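Local coordinates for cellulose biosynthesis protein BcsG (PDB 5OLT) that is required for cellulose biosynthesis and, through its zinc-binding extramembrane domain of the alkaline phosphatase family, probably acts as a transferase, at residues A[201-206]-A[255-260]. Residues are numbered along the deposited sequence; the frame is centred on the assembly and turned at random.
Sequences GEEREA and SGRKVM
Arg-257 reaches across to the C-terminal part of helix 191-203 and the turn after it, and lays its guanidinium against their backbone. Two weak hydrogen bonds converge on one acceptor: NH1 and NH2 of Arg-257 each lie 3.4 Å from Ala-206 O, which is level with the guanidinium and faces its NH1/NH2 side, with N-H...O angles near 150°. A second carbonyl approaches differently. Glu-202 O stands 3.1 Å above one face of the guanidinium, displaced from its centre, and its 3.3 Å separation from Arg-257 NH2 has too poor an angle for a hydrogen bond; this oxygen instead accepts from the backbone N of Glu-205. The strongest polar partner of the guanidinium is Asp-60, at the start of strand 60-66, which forms a salt bridge with NH2.

The contact lies on the surface of an alpha/beta domain whose mixed central sheet, flanked by helices, fits the alkaline phosphatase family. Here the end of helix 191-203 meets the connection from helix 234-255 into strand 259-265, which runs parallel to strand 60-66. Within that connection Ser-255 OG accepts from Arg-257 N at 3.0 Å, an ST turn, and also bonds to Leu-252 O. Gly-256, with positive phi, leads out of the helix.

Nonpolar contact comes from the aliphatic parts. In the Glu-203 conformer described, one of two, CG packs 3.6 Å from Arg-257 CD, and the Arg-257 chain bends beyond it (chi3 64°), where NE passes Glu-202 CB at 4.0 Å. In that same conformer the Glu-203 carboxylate is turned 87° from the guanidinium plane and makes no salt bridge with it; its OE2 lies 3.7 Å from Ser-255 CB.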
ATOM      1  N   GLY A 201     -21.654  -9.071   5.076  1.00 25.31           N
ATOM      2  CA  GLY A 201     -21.634  -8.362   6.383  1.00 27.60           C
ATOM      3  C   GLY A 201     -21.940  -6.876   6.246  1.00 28.83           C
ATOM      4  O   GLY A 201     -22.705  -6.312   7.058  1.00 29.46           O
ATOM      5  N   GLU A 202     -21.371  -6.249   5.203  1.00 25.65           N
ATOM      6  CA  GLU A 202     -21.498  -4.788   4.974  1.00 30.19           C
ATOM      7  C   GLU A 202     -22.898  -4.450   4.502  1.00 32.91           C
ATOM      8  O   GLU A 202     -23.540  -3.394   4.860  1.00 26.43           O
ATOM      9  CB  GLU A 202     -20.463  -4.269   3.952  1.00 28.62           C
ATOM     10  CG  GLU A 202     -19.014  -4.134   4.478  1.00 33.83           C
ATOM     11  CD  GLU A 202     -18.848  -3.607   5.926  1.00 45.39           C
ATOM     12  OE1 GLU A 202     -19.712  -2.867   6.484  1.00 43.14           O
ATOM     13  OE2 GLU A 202     -17.800  -3.932   6.535  1.00 45.99           O
ATOM     14  N   GLU A 203     -23.380  -5.371   3.689  1.00 31.00           N
ATOM     15  CA  GLU A 203     -24.710  -5.281   3.157  0.70 31.75           C
ATOM     16  C   GLU A 203     -25.716  -5.399   4.315  1.00 33.28           C
ATOM     17  O   GLU A 203     -26.759  -4.766   4.269  1.00 34.60           O
ATOM     18  CB  GLU A 203     -24.934  -6.325   2.051  0.70 30.58           C
ATOM     19  CG  GLU A 203     -24.350  -5.993   0.674  0.70 36.77           C
ATOM     20  CD  GLU A 203     -24.327  -7.181  -0.294  0.70 40.57           C
ATOM     21  OE1 GLU A 203     -24.346  -8.352   0.157  0.70 41.17           O
ATOM     22  OE2 GLU A 203     -24.284  -6.957  -1.524  0.70 42.66           O
ATOM     23  N   ARG A 204     -25.421  -6.192   5.368  1.00 28.52           N
ATOM     24  CA  ARG A 204     -26.286  -6.230   6.601  1.00 43.30           C
ATOM     25  C   ARG A 204     -26.364  -4.897   7.409  1.00 45.33           C
ATOM     26  O   ARG A 204     -27.293  -4.721   8.237  1.00 41.89           O
ATOM     27  CB  ARG A 204     -25.871  -7.335   7.593  1.00 50.19           C
ATOM     28  CG  ARG A 204     -26.150  -8.782   7.203  1.00 58.16           C
ATOM     29  CD  ARG A 204     -25.825  -9.768   8.334  1.00 58.15           C
ATOM     30  NE  ARG A 204     -24.577  -9.464   9.063  1.00 71.20           N
ATOM     31  CZ  ARG A 204     -23.392 -10.068   8.902  1.00 67.51           C
ATOM     32  NH1 ARG A 204     -22.360  -9.670   9.639  1.00 47.67           N
ATOM     33  NH2 ARG A 204     -23.213 -11.055   8.015  1.00 60.84           N
ATOM     34  N   GLU A 205     -25.416  -3.976   7.170  1.00 44.54           N
ATOM     35  CA  GLU A 205     -25.218  -2.766   8.012  1.00 54.71           C
ATOM     36  C   GLU A 205     -25.918  -1.498   7.515  1.00 55.69           C
ATOM     37  O   GLU A 205     -26.130  -0.558   8.296  1.00 60.28           O
ATOM     38  CB  GLU A 205     -23.722  -2.463   8.207  1.00 58.14           C
ATOM     39  CG  GLU A 205     -22.812  -3.649   8.493  1.00 58.84           C
ATOM     40  CD  GLU A 205     -23.267  -4.485   9.677  1.00 61.20           C
ATOM     41  OE1 GLU A 205     -23.128  -4.002  10.827  1.00 79.46           O
ATOM     42  OE2 GLU A 205     -23.769  -5.621   9.452  1.00 68.98           O
ATOM     43  N   ALA A 206     -26.257  -1.493   6.221  1.00 54.15           N
ATOM     44  CA  ALA A 206     -27.035  -0.432   5.506  1.00 56.77           C
ATOM     45  C   ALA A 206     -26.192   0.679   4.864  1.00 50.76           C
ATOM     46  O   ALA A 206     -25.281   0.377   4.061  1.00 42.51           O
ATOM     47  CB  ALA A 206     -28.228   0.110   6.319  1.00 47.79           C
ATOM     48  N   SER A 255     -23.532  -5.010  -6.727  1.00 21.31           N
ATOM     49  CA  SER A 255     -24.128  -4.714  -5.430  1.00 20.73           C
ATOM     50  C   SER A 255     -24.674  -3.289  -5.385  1.00 19.89           C
ATOM     51  O   SER A 255     -25.531  -2.999  -4.548  1.00 23.42           O
ATOM     52  CB  SER A 255     -23.096  -4.889  -4.312  1.00 19.74           C
ATOM     53  OG  SER A 255     -22.254  -3.751  -4.236  1.00 19.02           O
ATOM     54  N   GLY A 256     -24.156  -2.418  -6.255  1.00 19.11           N
ATOM     55  CA  GLY A 256     -24.439  -0.985  -6.224  1.00 20.00           C
ATOM     56  C   GLY A 256     -23.926  -0.204  -5.009  1.00 20.71           C
ATOM     57  O   GLY A 256     -24.137   1.002  -4.940  1.00 25.12           O
ATOM     58  N   ARG A 257     -23.246  -0.872  -4.080  1.00 18.76           N
ATOM     59  CA  ARG A 257     -22.686  -0.217  -2.901  1.00 17.38           C
ATOM     60  C   ARG A 257     -21.595   0.789  -3.277  1.00 16.03           C
ATOM     61  O   ARG A 257     -20.855   0.619  -4.251  1.00 15.78           O
ATOM     62  CB  ARG A 257     -22.126  -1.254  -1.930  1.00 17.78           C
ATOM     63  CG  ARG A 257     -23.164  -2.233  -1.372  1.00 22.11           C
ATOM     64  CD  ARG A 257     -22.542  -3.075  -0.279  1.00 25.83           C
ATOM     65  NE  ARG A 257     -22.138  -2.286   0.882  1.00 31.01           N
ATOM     66  CZ  ARG A 257     -22.963  -1.726   1.774  1.00 33.79           C
ATOM     67  NH1 ARG A 257     -24.278  -1.847   1.670  1.00 35.84           N
ATOM     68  NH2 ARG A 257     -22.469  -1.048   2.796  1.00 39.00           N
ATOM     69  N   LYS A 258     -21.506   1.852  -2.471  1.00 14.46           N
ATOM     70  CA  LYS A 258     -20.428   2.839  -2.618  1.00 13.84           C
ATOM     71  C   LYS A 258     -19.204   2.308  -1.865  1.00 12.45           C
ATOM     72  O   LYS A 258     -19.227   2.161  -0.642  1.00 12.72           O
ATOM     73  CB  LYS A 258     -20.863   4.187  -2.046  1.00 13.58           C
ATOM     74  CG  LYS A 258     -21.998   4.822  -2.853  1.00 16.04           C
ATOM     75  CD  LYS A 258     -22.547   6.047  -2.158  1.00 18.83           C
ATOM     76  CE  LYS A 258     -23.648   6.730  -2.989  1.00 21.85           C
ATOM     77  NZ  LYS A 258     -24.878   5.892  -3.215  1.00 27.77           N
ATOM     78  N   VAL A 259     -18.146   2.001  -2.621  1.00 11.19           N
ATOM     79  CA  VAL A 259     -16.945   1.396  -2.059  1.00 10.44           C
ATOM     80  C   VAL A 259     -15.723   2.009  -2.700  1.00 10.57           C
ATOM     81  O   VAL A 259     -15.658   2.176  -3.909  1.00 11.83           O
ATOM     82  CB  VAL A 259     -16.911  -0.139  -2.226  1.00 11.82           C
ATOM     83  CG1 VAL A 259     -15.692  -0.744  -1.484  1.00 12.77           C
ATOM     84  CG2 VAL A 259     -18.173  -0.818  -1.697  1.00 13.00           C
ATOM     85  N   MET A 260     -14.735   2.312  -1.861  1.00 10.73           N
ATOM     86  CA  MET A 260     -13.409   2.687  -2.328  1.00  9.33           C
ATOM     87  C   MET A 260     -12.495   1.519  -2.039  1.00  9.46           C
ATOM     88  O   MET A 260     -12.317   1.176  -0.880  1.00  9.86           O
ATOM     89  CB  MET A 260     -12.924   3.945  -1.605  1.00 10.04           C
ATOM     90  CG  MET A 260     -11.522   4.386  -2.019  1.00 10.16           C
ATOM     91  SD  MET A 260     -11.071   5.870  -1.121  1.00 11.98           S
ATOM     92  CE  MET A 260      -9.449   6.206  -1.777  1.00 13.26           C
TER